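Local coordinates for protein intracellular exo-alpha-(1->5)-L-arabinofuranosidase (Bifidobacterium longum, PDB 2Y2W) that cleaves terminal alpha-(1->5)-linked L-arabinofuranosyl residues from arabinans, and is also active on arabinoxylan, as a glycoside hydrolase of family 51, at residues E69-C74 and H374-I379; G126-R131 and T144-I149; A138-E143 and E367-S372; M169-L174 and W220-M225. All blocks are in the same frame, centred on the assembly; numbering follows the deposited sequence.

Overall arrangement
The four contacts join loops around an eight-stranded parallel beta/alpha barrel. None is wholly core: contacts 1, 2 and 4 are partly buried, and contact 3 is a surface contact. Contacts 1 and 3 share the long loop between helices 347-357 and 382-397, and E69 and H70 of contact 1 hydrogen-bond to W139 and E143 of contact 3. Contacts 2 and 3 lie about 17 Å apart, centre to centre, at the 134-136/141-143 hairpin. Their chemistry differs: a salt bridge with leucine packing in contact 1, arginines on backbone carbonyls in contact 2, a ring stack in contact 3, and close backbone packing in contact 4. Contacts 3 and 4 both touch the second subunit.

Contact 1 of 4, residues E69-C74 and H374-I379; sequences EHLGRC and HLLEDI
The loop that follows barrel strand 65-67, close to the probable arabinofuranose site, packs through L71, G72 and R73 against H374-E377 of the long loop before helix 382-397. R73 carries the polar half. R73 CD lies over the centre of the H374 ring, 3.6 Å from the centroid and 7° off the ring normal, a CH-pi contact. A bend at chi3 (66°) turns NE out of the extended line of the chain, and R73 NH1 makes a salt bridge to E377 OE2 at 3.1 Å. The carboxylate oxygen is met on its syn side and lies close to the guanidinium plane. E377 also accepts from H374: H374 ND1 to E377 OE1 is 3.0 Å and nearly straight at 173°, which ties the ring to the carboxylate that holds the arginine. The turn that presents R73 is a type II' beta turn from L71 to C74, closed by C74 N to L71 O at 3.0 Å, with G72 at its first corner. This corner brings G72 CA within 4.1 Å of L375 CB; a CB here would crowd L375 O. Beside this corner L71 divides its methyls, CD2 against L375 CB and CD1 against L376 CD2, each at 4.2 Å. L71 also touches Q409, and L376 lies near W344, both probably important for substrate recognition. R73 NH2 and H374 NE2 have further partners in A419 O and E421 OE2.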
loop_
_atom_site.group_PDB
_atom_site.type_symbol
_atom_site.label_atom_id
_atom_site.label_comp_id
_atom_site.label_asym_id
_atom_site.label_seq_id
_atom_site.Cartn_x
_atom_site.Cartn_y
_atom_site.Cartn_z
ATOM N N GLU D 69 -12.707 4.263 -23.517
ATOM C CA GLU D 69 -12.738 4.545 -22.091
ATOM C C GLU D 69 -14.176 4.785 -21.649
ATOM O O GLU D 69 -14.997 5.292 -22.424
ATOM C CB GLU D 69 -11.871 5.770 -21.765
ATOM C CG GLU D 69 -11.674 6.036 -20.265
ATOM C CD GLU D 69 -10.798 7.248 -19.964
ATOM O OE1 GLU D 69 -10.152 7.784 -20.893
ATOM O OE2 GLU D 69 -10.748 7.662 -18.785
ATOM N N HIS D 70 -14.480 4.409 -20.409
ATOM C CA HIS D 70 -15.737 4.798 -19.784
ATOM C C HIS D 70 -15.687 6.296 -19.492
ATOM O O HIS D 70 -15.586 6.728 -18.342
ATOM C CB HIS D 70 -15.982 4.000 -18.508
ATOM C CG HIS D 70 -16.403 2.584 -18.746
ATOM N ND1 HIS D 70 -17.595 2.076 -18.276
ATOM C CD2 HIS D 70 -15.791 1.566 -19.397
ATOM C CE1 HIS D 70 -17.700 0.807 -18.630
ATOM N NE2 HIS D 70 -16.619 0.474 -19.310
ATOM N N LEU D 71 -15.743 7.073 -20.570
ATOM C CA LEU D 71 -15.671 8.521 -20.536
ATOM C C LEU D 71 -16.796 9.044 -21.410
ATOM O O LEU D 71 -17.002 8.551 -22.523
ATOM C CB LEU D 71 -14.326 8.980 -21.103
ATOM C CG LEU D 71 -13.799 10.414 -20.978
ATOM C CD1 LEU D 71 -12.412 10.471 -21.585
ATOM C CD2 LEU D 71 -14.694 11.458 -21.640
ATOM N N GLY D 72 -17.523 10.033 -20.898
ATOM C CA GLY D 72 -18.582 10.693 -21.648
ATOM C C GLY D 72 -19.514 9.706 -22.313
ATOM O O GLY D 72 -20.220 8.964 -21.635
ATOM N N ARG D 73 -19.488 9.684 -23.645
ATOM C CA ARG D 73 -20.389 8.837 -24.432
ATOM C C ARG D 73 -19.651 7.877 -25.373
ATOM O O ARG D 73 -20.203 7.447 -26.391
ATOM C CB ARG D 73 -21.398 9.698 -25.209
ATOM C CG ARG D 73 -22.406 10.421 -24.324
ATOM C CD ARG D 73 -23.333 11.343 -25.112
ATOM N NE ARG D 73 -24.224 10.612 -26.014
ATOM C CZ ARG D 73 -24.233 10.738 -27.342
ATOM N NH1 ARG D 73 -23.405 11.583 -27.951
ATOM N NH2 ARG D 73 -25.083 10.020 -28.066
ATOM N N CYS D 74 -18.409 7.542 -25.023
ATOM C CA CYS D 74 -17.619 6.583 -25.799
ATOM C C CYS D 74 -18.193 5.173 -25.681
ATOM O O CYS D 74 -18.239 4.434 -26.662
ATOM C CB CYS D 74 -16.146 6.604 -25.378
ATOM S SG CYS D 74 -15.062 5.523 -26.367
ATOM N N HIS D 374 -22.344 14.598 -22.447
ATOM C CA HIS D 374 -21.546 14.994 -23.603
ATOM C C HIS D 374 -20.243 15.647 -23.144
ATOM O O HIS D 374 -20.209 16.837 -22.817
ATOM C CB HIS D 374 -22.346 15.931 -24.514
ATOM C CG HIS D 374 -23.517 15.272 -25.174
ATOM N ND1 HIS D 374 -23.504 14.881 -26.496
ATOM C CD2 HIS D 374 -24.733 14.924 -24.692
ATOM C CE1 HIS D 374 -24.664 14.327 -26.801
ATOM N NE2 HIS D 374 -25.427 14.340 -25.723
ATOM N N LEU D 375 -19.179 14.846 -23.110
ATOM C CA LEU D 375 -17.861 15.304 -22.674
ATOM C C LEU D 375 -16.816 15.062 -23.752
ATOM O O LEU D 375 -16.796 13.996 -24.373
ATOM C CB LEU D 375 -17.433 14.587 -21.390
ATOM C CG LEU D 375 -18.184 14.843 -20.078
ATOM C CD1 LEU D 375 -17.799 13.793 -19.044
ATOM C CD2 LEU D 375 -17.924 16.249 -19.540
ATOM N N LEU D 376 -15.956 16.057 -23.965
ATOM C CA LEU D 376 -14.832 15.963 -24.901
ATOM C C LEU D 376 -15.260 15.620 -26.330
ATOM O O LEU D 376 -14.556 14.892 -27.038
ATOM C CB LEU D 376 -13.790 14.950 -24.398
ATOM C CG LEU D 376 -12.702 15.378 -23.409
ATOM C CD1 LEU D 376 -13.265 15.785 -22.047
ATOM C CD2 LEU D 376 -11.695 14.249 -23.253
ATOM N N GLU D 377 -16.406 16.147 -26.752
ATOM C CA GLU D 377 -16.935 15.854 -28.085
ATOM C C GLU D 377 -16.467 16.876 -29.119
ATOM O O GLU D 377 -17.270 17.619 -29.687
ATOM C CB GLU D 377 -18.463 15.740 -28.055
ATOM C CG GLU D 377 -18.976 14.490 -27.345
ATOM C CD GLU D 377 -20.458 14.236 -27.569
ATOM O OE1 GLU D 377 -21.112 15.022 -28.294
ATOM O OE2 GLU D 377 -20.971 13.240 -27.014
ATOM N N ASP D 378 -15.158 16.900 -29.354
ATOM C CA ASP D 378 -14.549 17.846 -30.282
ATOM C C ASP D 378 -15.004 17.602 -31.714
ATOM O O ASP D 378 -15.046 16.459 -32.177
ATOM C CB ASP D 378 -13.020 17.781 -30.193
ATOM C CG ASP D 378 -12.475 18.413 -28.920
ATOM O OD1 ASP D 378 -13.211 19.169 -28.247
ATOM O OD2 ASP D 378 -11.295 18.157 -28.595
ATOM N N ILE D 379 -15.355 18.688 -32.397
ATOM C CA ILE D 379 -15.805 18.631 -33.784
ATOM C C ILE D 379 -14.623 19.028 -34.668
ATOM O O ILE D 379 -14.186 20.180 -34.658
ATOM C CB ILE D 379 -17.035 19.552 -34.035
ATOM C CG1 ILE D 379 -17.997 19.545 -32.835
ATOM C CG2 ILE D 379 -17.771 19.140 -35.297
ATOM C CD1 ILE D 379 -18.808 18.255 -32.655
#

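Contact 2 of 4, residues G126-R131 and T144-I149; sequences GPRENR and TNEMGI
R131 and R128 reach across to the backbone carbonyls of N145 and E146, joining the loop before the 134-136/141-143 hairpin to the loop after it. R131 NH1 donates to N145 O at 2.9 Å, in the carbonyl plane. Along another edge of the guanidinium, to which the extended chain carries NE, R131 NE and R131 NH2 both donate to G126 O, at 3.0 and 2.8 Å; NH2 comes almost in line with the C=O bond, while NE sits above the carbonyl plane. R128 NE donates to E146 O at 3.1 Å, and R128 CG lies 3.8 Å above the centre of the R131 guanidinium. Water 1 donates to both R131 O and T144 O, at 2.7 and 2.6 Å. N145 sends its own ND2 to P132 O. Both arginines also form salt bridges with D151 of helix 149-159, which begins just after the N-cap G148. A leucine in place of R131 would probably leave the N145 and G126 carbonyls without these donors and D151 without one of its charged mates. The chemistry implies that carbonyls and D151 together hold the two guanidinium groups, whose positive charge D151 would probably offset in part.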
loop_
_atom_site.group_PDB
_atom_site.type_symbol
_atom_site.label_atom_id
_atom_site.label_comp_id
_atom_site.label_asym_id
_atom_site.label_seq_id
_atom_site.Cartn_x
_atom_site.Cartn_y
_atom_site.Cartn_z
ATOM N N GLY D 126 -20.715 -10.476 -14.166
ATOM C CA GLY D 126 -21.942 -11.107 -13.695
ATOM C C GLY D 126 -23.178 -10.518 -14.345
ATOM O O GLY D 126 -23.069 -9.731 -15.290
ATOM N N PRO D 127 -24.369 -10.900 -13.844
ATOM C CA PRO D 127 -25.642 -10.417 -14.390
ATOM C C PRO D 127 -25.825 -8.912 -14.178
ATOM O O PRO D 127 -25.662 -8.426 -13.054
ATOM C CB PRO D 127 -26.692 -11.206 -13.589
ATOM C CG PRO D 127 -25.946 -12.382 -13.016
ATOM C CD PRO D 127 -24.575 -11.863 -12.746
ATOM N N ARG D 128 -26.156 -8.193 -15.254
ATOM C CA ARG D 128 -26.358 -6.737 -15.209
ATOM C C ARG D 128 -27.269 -6.294 -14.070
ATOM O O ARG D 128 -26.969 -5.325 -13.368
ATOM C CB ARG D 128 -26.928 -6.222 -16.530
ATOM C CG ARG D 128 -25.908 -6.026 -17.626
ATOM C CD ARG D 128 -26.509 -5.243 -18.776
ATOM N NE ARG D 128 -25.719 -5.373 -19.997
ATOM C CZ ARG D 128 -25.922 -6.297 -20.932
ATOM N NH1 ARG D 128 -26.896 -7.189 -20.801
ATOM N NH2 ARG D 128 -25.149 -6.327 -22.005
ATOM N N GLU D 129 -28.376 -7.015 -13.896
ATOM C CA GLU D 129 -29.367 -6.721 -12.858
ATOM C C GLU D 129 -28.717 -6.429 -11.511
ATOM O O GLU D 129 -29.116 -5.497 -10.811
ATOM C CB GLU D 129 -30.358 -7.883 -12.703
ATOM C CG GLU D 129 -31.167 -8.218 -13.955
ATOM C CD GLU D 129 -30.384 -9.039 -14.973
ATOM O OE1 GLU D 129 -29.613 -9.935 -14.556
ATOM O OE2 GLU D 129 -30.548 -8.791 -16.190
ATOM N N ASN D 130 -27.699 -7.218 -11.174
ATOM C CA ASN D 130 -27.102 -7.202 -9.842
ATOM C C ASN D 130 -25.775 -6.441 -9.741
ATOM O O ASN D 130 -25.104 -6.484 -8.704
ATOM C CB ASN D 130 -26.959 -8.643 -9.325
ATOM C CG ASN D 130 -28.303 -9.361 -9.222
ATOM O OD1 ASN D 130 -28.651 -10.180 -10.074
ATOM N ND2 ASN D 130 -29.071 -9.039 -8.184
ATOM N N ARG D 131 -25.410 -5.733 -10.810
ATOM C CA ARG D 131 -24.198 -4.913 -10.809
ATOM C C ARG D 131 -24.436 -3.582 -10.089
ATOM O O ARG D 131 -25.440 -2.913 -10.342
ATOM C CB ARG D 131 -23.695 -4.669 -12.235
ATOM C CG ARG D 131 -23.312 -5.936 -12.989
ATOM C CD ARG D 131 -22.754 -5.611 -14.360
ATOM N NE ARG D 131 -22.802 -6.759 -15.263
ATOM C CZ ARG D 131 -22.301 -6.770 -16.498
ATOM N NH1 ARG D 131 -21.702 -5.693 -16.997
ATOM N NH2 ARG D 131 -22.400 -7.864 -17.237
ATOM N N THR D 144 -23.223 2.977 -14.340
ATOM C CA THR D 144 -24.190 1.902 -14.126
ATOM C C THR D 144 -23.549 0.524 -14.209
ATOM O O THR D 144 -24.096 -0.450 -13.680
ATOM C CB THR D 144 -25.342 1.963 -15.143
ATOM O OG1 THR D 144 -24.810 1.871 -16.471
ATOM C CG2 THR D 144 -26.117 3.259 -14.993
ATOM N N ASN D 145 -22.401 0.455 -14.881
ATOM C CA ASN D 145 -21.653 -0.789 -15.093
ATOM C C ASN D 145 -22.367 -1.812 -15.981
ATOM O O ASN D 145 -22.086 -3.010 -15.910
ATOM C CB ASN D 145 -21.211 -1.414 -13.759
ATOM C CG ASN D 145 -20.108 -0.626 -13.082
ATOM O OD1 ASN D 145 -19.006 -0.489 -13.617
ATOM N ND2 ASN D 145 -20.398 -0.105 -11.896
ATOM N N GLU D 146 -23.276 -1.329 -16.826
ATOM C CA GLU D 146 -23.925 -2.167 -17.835
ATOM C C GLU D 146 -22.889 -2.745 -18.797
ATOM O O GLU D 146 -23.076 -3.830 -19.346
ATOM C CB GLU D 146 -24.984 -1.377 -18.603
ATOM C CG GLU D 146 -26.212 -1.009 -17.775
ATOM C CD GLU D 146 -27.064 0.068 -18.429
ATOM O OE1 GLU D 146 -27.375 -0.052 -19.637
ATOM O OE2 GLU D 146 -27.433 1.037 -17.728
ATOM N N MET D 147 -21.796 -2.011 -18.988
ATOM C CA MET D 147 -20.639 -2.515 -19.719
ATOM C C MET D 147 -19.481 -2.844 -18.775
ATOM O O MET D 147 -19.153 -2.072 -17.869
ATOM C CB MET D 147 -20.189 -1.516 -20.782
ATOM C CG MET D 147 -21.022 -1.548 -22.055
ATOM S SD MET D 147 -20.577 -2.893 -23.174
ATOM C CE MET D 147 -18.894 -2.460 -23.599
ATOM N N GLY D 148 -18.885 -4.012 -18.996
ATOM C CA GLY D 148 -17.721 -4.474 -18.258
ATOM C C GLY D 148 -16.900 -5.369 -19.161
ATOM O O GLY D 148 -17.136 -5.419 -20.370
ATOM N N ILE D 149 -15.945 -6.088 -18.578
ATOM C CA ILE D 149 -15.028 -6.921 -19.358
ATOM C C ILE D 149 -15.718 -8.107 -20.051
ATOM O O ILE D 149 -15.296 -8.517 -21.130
ATOM C CB ILE D 149 -13.773 -7.358 -18.528
ATOM C CG1 ILE D 149 -12.716 -8.022 -19.422
ATOM C CG2 ILE D 149 -14.160 -8.243 -17.346
ATOM C CD1 ILE D 149 -12.193 -7.131 -20.539
HETATM O O HOH W 1 -26.139 -1.084 -12.257
#

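Contact 3 of 4, residues A138-E143 and E367-S372; sequences AWHCTE and EPWPKS
A histidine and a tryptophan, H140 and W369, stack face to face at the protein surface, although more than 220 residues separate them in the chain. H140 belongs to a G1 beta bulge, paired with C141 opposite D136 in the hairpin of strands 134-136 and 141-143; W369 comes from the long loop after helix 347-357. The H140 ring and the five-membered ring of W369 have centroids 3.8 Å apart and planes inclined by 22°. Their closest atoms, H140 CE1 and W369 CE2, are 3.3 Å apart, and CE1 is displaced toward the rim of the indole. W369 CD2 in turn lies over the centre of the imidazole. CG of H140 stands anti to its backbone N (chi1 -154°), which starts the ring on its way to the indole. The stack also faces a second subunit, whose A244 packs on both side chains. An alanine in place of W369 would probably leave one face of H140 without its cover and open a gap beside that neighbouring subunit. Beyond the stack one backbone hydrogen bond and a water link the two segments. P370 CD rests 3.4 Å from H140 O, and T142 N donates to P370 O at 3.2 Å from above the carbonyl plane. K371 CG lies 3.4 Å from T142 O, and water 2 accepts from S372 N at 2.8 Å and donates to T142 O.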
loop_
_atom_site.group_PDB
_atom_site.type_symbol
_atom_site.label_atom_id
_atom_site.label_comp_id
_atom_site.label_asym_id
_atom_site.label_seq_id
_atom_site.Cartn_x
_atom_site.Cartn_y
_atom_site.Cartn_z
ATOM N N ALA D 138 -12.721 10.490 -11.881
ATOM C CA ALA D 138 -11.979 11.111 -12.983
ATOM C C ALA D 138 -12.808 12.086 -13.829
ATOM O O ALA D 138 -12.350 13.187 -14.136
ATOM C CB ALA D 138 -11.359 10.043 -13.862
ATOM N N TRP D 139 -14.021 11.680 -14.193
ATOM C CA TRP D 139 -14.875 12.476 -15.081
ATOM C C TRP D 139 -16.156 12.958 -14.399
ATOM O O TRP D 139 -17.018 13.565 -15.038
ATOM C CB TRP D 139 -15.169 11.698 -16.370
ATOM C CG TRP D 139 -13.902 11.312 -17.055
ATOM C CD1 TRP D 139 -13.316 10.080 -17.064
ATOM C CD2 TRP D 139 -13.023 12.181 -17.779
ATOM N NE1 TRP D 139 -12.137 10.122 -17.769
ATOM C CE2 TRP D 139 -11.931 11.401 -18.214
ATOM C CE3 TRP D 139 -13.060 13.541 -18.112
ATOM C CZ2 TRP D 139 -10.884 11.934 -18.972
ATOM C CZ3 TRP D 139 -12.017 14.072 -18.862
ATOM C CH2 TRP D 139 -10.945 13.268 -19.285
ATOM N N HIS D 140 -16.248 12.695 -13.096
ATOM C CA HIS D 140 -17.366 13.126 -12.254
ATOM C C HIS D 140 -18.705 12.610 -12.780
ATOM O O HIS D 140 -19.636 13.376 -13.007
ATOM C CB HIS D 140 -17.373 14.653 -12.093
ATOM C CG HIS D 140 -18.025 15.125 -10.831
ATOM N ND1 HIS D 140 -17.445 14.967 -9.590
ATOM C CD2 HIS D 140 -19.202 15.758 -10.617
ATOM C CE1 HIS D 140 -18.239 15.478 -8.668
ATOM N NE2 HIS D 140 -19.311 15.966 -9.264
ATOM N N CYS D 141 -18.781 11.299 -12.973
ATOM C CA CYS D 141 -19.983 10.666 -13.499
ATOM C C CYS D 141 -20.403 9.485 -12.644
ATOM O O CYS D 141 -19.576 8.884 -11.959
ATOM C CB CYS D 141 -19.748 10.194 -14.938
ATOM S SG CYS D 141 -19.418 11.528 -16.110
ATOM N N THR D 142 -21.695 9.165 -12.679
ATOM C CA THR D 142 -22.181 7.909 -12.120
ATOM C C THR D 142 -22.193 6.829 -13.202
ATOM O O THR D 142 -22.674 7.053 -14.320
ATOM C CB THR D 142 -23.563 8.034 -11.413
ATOM O OG1 THR D 142 -24.139 6.732 -11.244
ATOM C CG2 THR D 142 -24.520 8.880 -12.215
ATOM N N GLU D 143 -21.648 5.668 -12.848
ATOM C CA GLU D 143 -21.465 4.549 -13.763
ATOM C C GLU D 143 -22.381 3.378 -13.390
ATOM O O GLU D 143 -22.322 2.852 -12.272
ATOM C CB GLU D 143 -19.990 4.130 -13.760
ATOM C CG GLU D 143 -19.683 2.766 -14.368
ATOM C CD GLU D 143 -19.593 2.782 -15.879
ATOM O OE1 GLU D 143 -19.179 3.808 -16.460
ATOM O OE2 GLU D 143 -19.923 1.748 -16.491
ATOM N N GLU D 367 -26.244 17.273 -5.706
ATOM C CA GLU D 367 -26.749 16.767 -6.980
ATOM C C GLU D 367 -26.067 15.462 -7.394
ATOM O O GLU D 367 -24.850 15.325 -7.234
ATOM C CB GLU D 367 -26.588 17.823 -8.081
ATOM N N PRO D 368 -26.851 14.496 -7.913
ATOM C CA PRO D 368 -26.277 13.251 -8.421
ATOM C C PRO D 368 -25.391 13.498 -9.638
ATOM O O PRO D 368 -25.699 14.358 -10.468
ATOM C CB PRO D 368 -27.508 12.424 -8.810
ATOM C CG PRO D 368 -28.601 13.414 -8.987
ATOM C CD PRO D 368 -28.324 14.491 -7.995
ATOM N N TRP D 369 -24.294 12.755 -9.723
ATOM C CA TRP D 369 -23.343 12.893 -10.818
ATOM C C TRP D 369 -24.005 12.435 -12.125
ATOM O O TRP D 369 -24.789 11.486 -12.118
ATOM C CB TRP D 369 -22.071 12.092 -10.512
ATOM C CG TRP D 369 -21.339 12.526 -9.242
ATOM C CD1 TRP D 369 -21.825 13.319 -8.233
ATOM C CD2 TRP D 369 -20.012 12.152 -8.844
ATOM N NE1 TRP D 369 -20.878 13.473 -7.250
ATOM C CE2 TRP D 369 -19.757 12.768 -7.597
ATOM C CE3 TRP D 369 -19.008 11.365 -9.425
ATOM C CZ2 TRP D 369 -18.540 12.623 -6.923
ATOM C CZ3 TRP D 369 -17.797 11.220 -8.750
ATOM C CH2 TRP D 369 -17.576 11.848 -7.513
ATOM N N PRO D 370 -23.724 13.131 -13.243
ATOM C CA PRO D 370 -24.383 12.829 -14.520
ATOM C C PRO D 370 -24.024 11.464 -15.120
ATOM O O PRO D 370 -22.891 11.004 -14.984
ATOM C CB PRO D 370 -23.900 13.957 -15.438
ATOM C CG PRO D 370 -22.666 14.482 -14.802
ATOM C CD PRO D 370 -22.879 14.333 -13.335
ATOM N N LYS D 371 -25.000 10.834 -15.773
ATOM C CA LYS D 371 -24.800 9.577 -16.498
ATOM C C LYS D 371 -24.544 9.845 -17.975
ATOM O O LYS D 371 -25.329 10.530 -18.632
ATOM C CB LYS D 371 -26.021 8.666 -16.346
ATOM C CG LYS D 371 -25.887 7.609 -15.265
ATOM C CD LYS D 371 -27.234 7.235 -14.648
ATOM C CE LYS D 371 -28.045 6.312 -15.541
ATOM N NZ LYS D 371 -29.273 5.833 -14.847
ATOM N N SER D 372 -23.445 9.293 -18.486
ATOM C CA SER D 372 -23.019 9.471 -19.886
ATOM C C SER D 372 -23.351 10.847 -20.493
ATOM O O SER D 372 -24.162 10.939 -21.422
ATOM C CB SER D 372 -23.557 8.339 -20.773
ATOM O OG SER D 372 -24.971 8.248 -20.699
HETATM O O HOH W 2 -21.573 7.695 -17.124
#

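Contact 4 of 4, residues M169-L174 and W220-M225; sequences MGTRGL and WQVGHM
No flat side chain lies between the segments; G170 CA meets V222 O at 3.2 Å. Flat groups nearby have other partners: the H224 ring meets H239 of the second subunit edge-to-face, Q221 NE2 hydrogen-bonds N114 OD1, and Q221 OE1 meets S117 OG and N214 ND2. N114 and N214 probably bind the arabinofuranose. The two segments follow neighbouring barrel strands, 162-167 and 209-212. A type II beta turn from Q221 to H224 puts G223 opposite G170, with their CA atoms 4.3 Å apart. A CB on G170 would clash with V222 O and one on G223 with G170 O, so the approach needs glycine at both positions. On one flank T171 CG2 touches V222 CG1 at 3.8 Å, while T171 OG1 bonds to N168. L174 of the second subunit packs on T171 and V222. On another flank the extended M225 chain (chi3 -178°) carries CE to 3.8 Å from M169 O. Water 3 lies 2.9 Å from G170 O and 3.2 Å from G223 O and can donate to either. With direct contacts limited to van der Waals packing, close fit and this water join the loops, and the Q221 bonds are consistent with a second-shell place beside the probable sugar site.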
loop_
_atom_site.group_PDB
_atom_site.type_symbol
_atom_site.label_atom_id
_atom_site.label_comp_id
_atom_site.label_asym_id
_atom_site.label_seq_id
_atom_site.Cartn_x
_atom_site.Cartn_y
_atom_site.Cartn_z
ATOM N N MET D 169 -4.245 0.741 -10.932
ATOM C CA MET D 169 -3.060 0.877 -10.087
ATOM C C MET D 169 -3.178 2.110 -9.191
ATOM O O MET D 169 -2.237 2.471 -8.483
ATOM C CB MET D 169 -1.778 0.923 -10.922
ATOM C CG MET D 169 -1.420 -0.395 -11.609
ATOM S SD MET D 169 -0.898 -1.730 -10.507
ATOM C CE MET D 169 0.625 -1.040 -9.858
ATOM N N GLY D 170 -4.352 2.738 -9.220
ATOM C CA GLY D 170 -4.654 3.897 -8.389
ATOM C C GLY D 170 -5.184 3.523 -7.017
ATOM O O GLY D 170 -4.456 3.607 -6.026
ATOM N N THR D 171 -6.453 3.119 -6.959
ATOM C CA THR D 171 -7.076 2.695 -5.699
ATOM C C THR D 171 -6.747 1.237 -5.382
ATOM O O THR D 171 -6.790 0.820 -4.225
ATOM C CB THR D 171 -8.623 2.899 -5.688
ATOM O OG1 THR D 171 -9.236 2.108 -6.714
ATOM C CG2 THR D 171 -8.987 4.362 -5.891
ATOM N N ARG D 172 -6.414 0.477 -6.422
ATOM C CA ARG D 172 -6.066 -0.940 -6.298
ATOM C C ARG D 172 -4.667 -1.236 -6.844
ATOM O O ARG D 172 -3.901 -0.313 -7.133
ATOM C CB ARG D 172 -7.126 -1.802 -6.985
ATOM C CG ARG D 172 -8.277 -2.133 -6.065
ATOM C CD ARG D 172 -9.618 -2.021 -6.753
ATOM N NE ARG D 172 -10.036 -3.246 -7.432
ATOM C CZ ARG D 172 -10.479 -4.344 -6.824
ATOM N NH1 ARG D 172 -10.536 -4.420 -5.500
ATOM N NH2 ARG D 172 -10.847 -5.384 -7.548
ATOM N N GLY D 173 -4.334 -2.522 -6.971
ATOM C CA GLY D 173 -3.015 -2.931 -7.440
ATOM C C GLY D 173 -2.851 -4.418 -7.700
ATOM O O GLY D 173 -3.645 -5.028 -8.421
ATOM N N LEU D 174 -1.813 -4.992 -7.092
ATOM C CA LEU D 174 -1.335 -6.337 -7.415
ATOM C C LEU D 174 -2.384 -7.442 -7.314
ATOM O O LEU D 174 -2.587 -8.195 -8.268
ATOM C CB LEU D 174 -0.110 -6.686 -6.556
ATOM C CG LEU D 174 0.461 -8.106 -6.619
ATOM C CD1 LEU D 174 0.956 -8.441 -8.014
ATOM C CD2 LEU D 174 1.579 -8.267 -5.612
ATOM N N TRP D 220 -3.264 14.647 -11.815
ATOM C CA TRP D 220 -4.725 14.571 -11.926
ATOM C C TRP D 220 -5.238 13.143 -11.695
ATOM O O TRP D 220 -6.441 12.924 -11.532
ATOM C CB TRP D 220 -5.180 15.066 -13.302
ATOM C CG TRP D 220 -4.557 14.303 -14.431
ATOM C CD1 TRP D 220 -5.020 13.148 -14.999
ATOM C CD2 TRP D 220 -3.342 14.628 -15.118
ATOM N NE1 TRP D 220 -4.173 12.738 -15.999
ATOM C CE2 TRP D 220 -3.136 13.629 -16.096
ATOM C CE3 TRP D 220 -2.410 15.671 -15.005
ATOM C CZ2 TRP D 220 -2.034 13.637 -16.959
ATOM C CZ3 TRP D 220 -1.314 15.682 -15.862
ATOM C CH2 TRP D 220 -1.135 14.670 -16.828
ATOM N N GLN D 221 -4.315 12.180 -11.689
ATOM C CA GLN D 221 -4.653 10.765 -11.601
ATOM C C GLN D 221 -4.904 10.327 -10.162
ATOM O O GLN D 221 -4.150 10.684 -9.252
ATOM C CB GLN D 221 -3.534 9.922 -12.212
ATOM C CG GLN D 221 -3.955 8.534 -12.666
ATOM C CD GLN D 221 -4.817 8.549 -13.921
ATOM O OE1 GLN D 221 -5.619 7.642 -14.141
ATOM N NE2 GLN D 221 -4.652 9.580 -14.754
ATOM N N VAL D 222 -5.963 9.548 -9.968
ATOM C CA VAL D 222 -6.298 9.020 -8.653
ATOM C C VAL D 222 -5.191 8.070 -8.203
ATOM O O VAL D 222 -4.883 7.092 -8.887
ATOM C CB VAL D 222 -7.680 8.320 -8.645
ATOM C CG1 VAL D 222 -7.996 7.749 -7.267
ATOM C CG2 VAL D 222 -8.766 9.293 -9.068
ATOM N N GLY D 223 -4.583 8.389 -7.065
ATOM C CA GLY D 223 -3.478 7.606 -6.520
ATOM C C GLY D 223 -2.201 7.762 -7.323
ATOM O O GLY D 223 -1.478 6.790 -7.535
ATOM N N HIS D 224 -1.924 8.985 -7.767
ATOM C CA HIS D 224 -0.736 9.266 -8.574
ATOM C C HIS D 224 0.545 9.036 -7.791
ATOM O O HIS D 224 0.597 9.254 -6.580
ATOM C CB HIS D 224 -0.776 10.683 -9.156
ATOM C CG HIS D 224 -0.709 11.771 -8.129
ATOM N ND1 HIS D 224 -1.693 11.967 -7.185
ATOM C CD2 HIS D 224 0.213 12.740 -7.918
ATOM C CE1 HIS D 224 -1.374 13.000 -6.426
ATOM N NE2 HIS D 224 -0.222 13.489 -6.851
ATOM N N MET D 225 1.577 8.590 -8.498
ATOM C CA MET D 225 2.804 8.143 -7.858
ATOM C C MET D 225 4.026 8.960 -8.265
ATOM O O MET D 225 4.000 9.706 -9.247
ATOM C CB MET D 225 3.048 6.661 -8.172
ATOM C CG MET D 225 2.140 5.688 -7.440
ATOM S SD MET D 225 2.459 3.999 -7.974
ATOM C CE MET D 225 1.250 3.087 -7.017
HETATM O O HOH W 3 -1.638 4.319 -5.582
#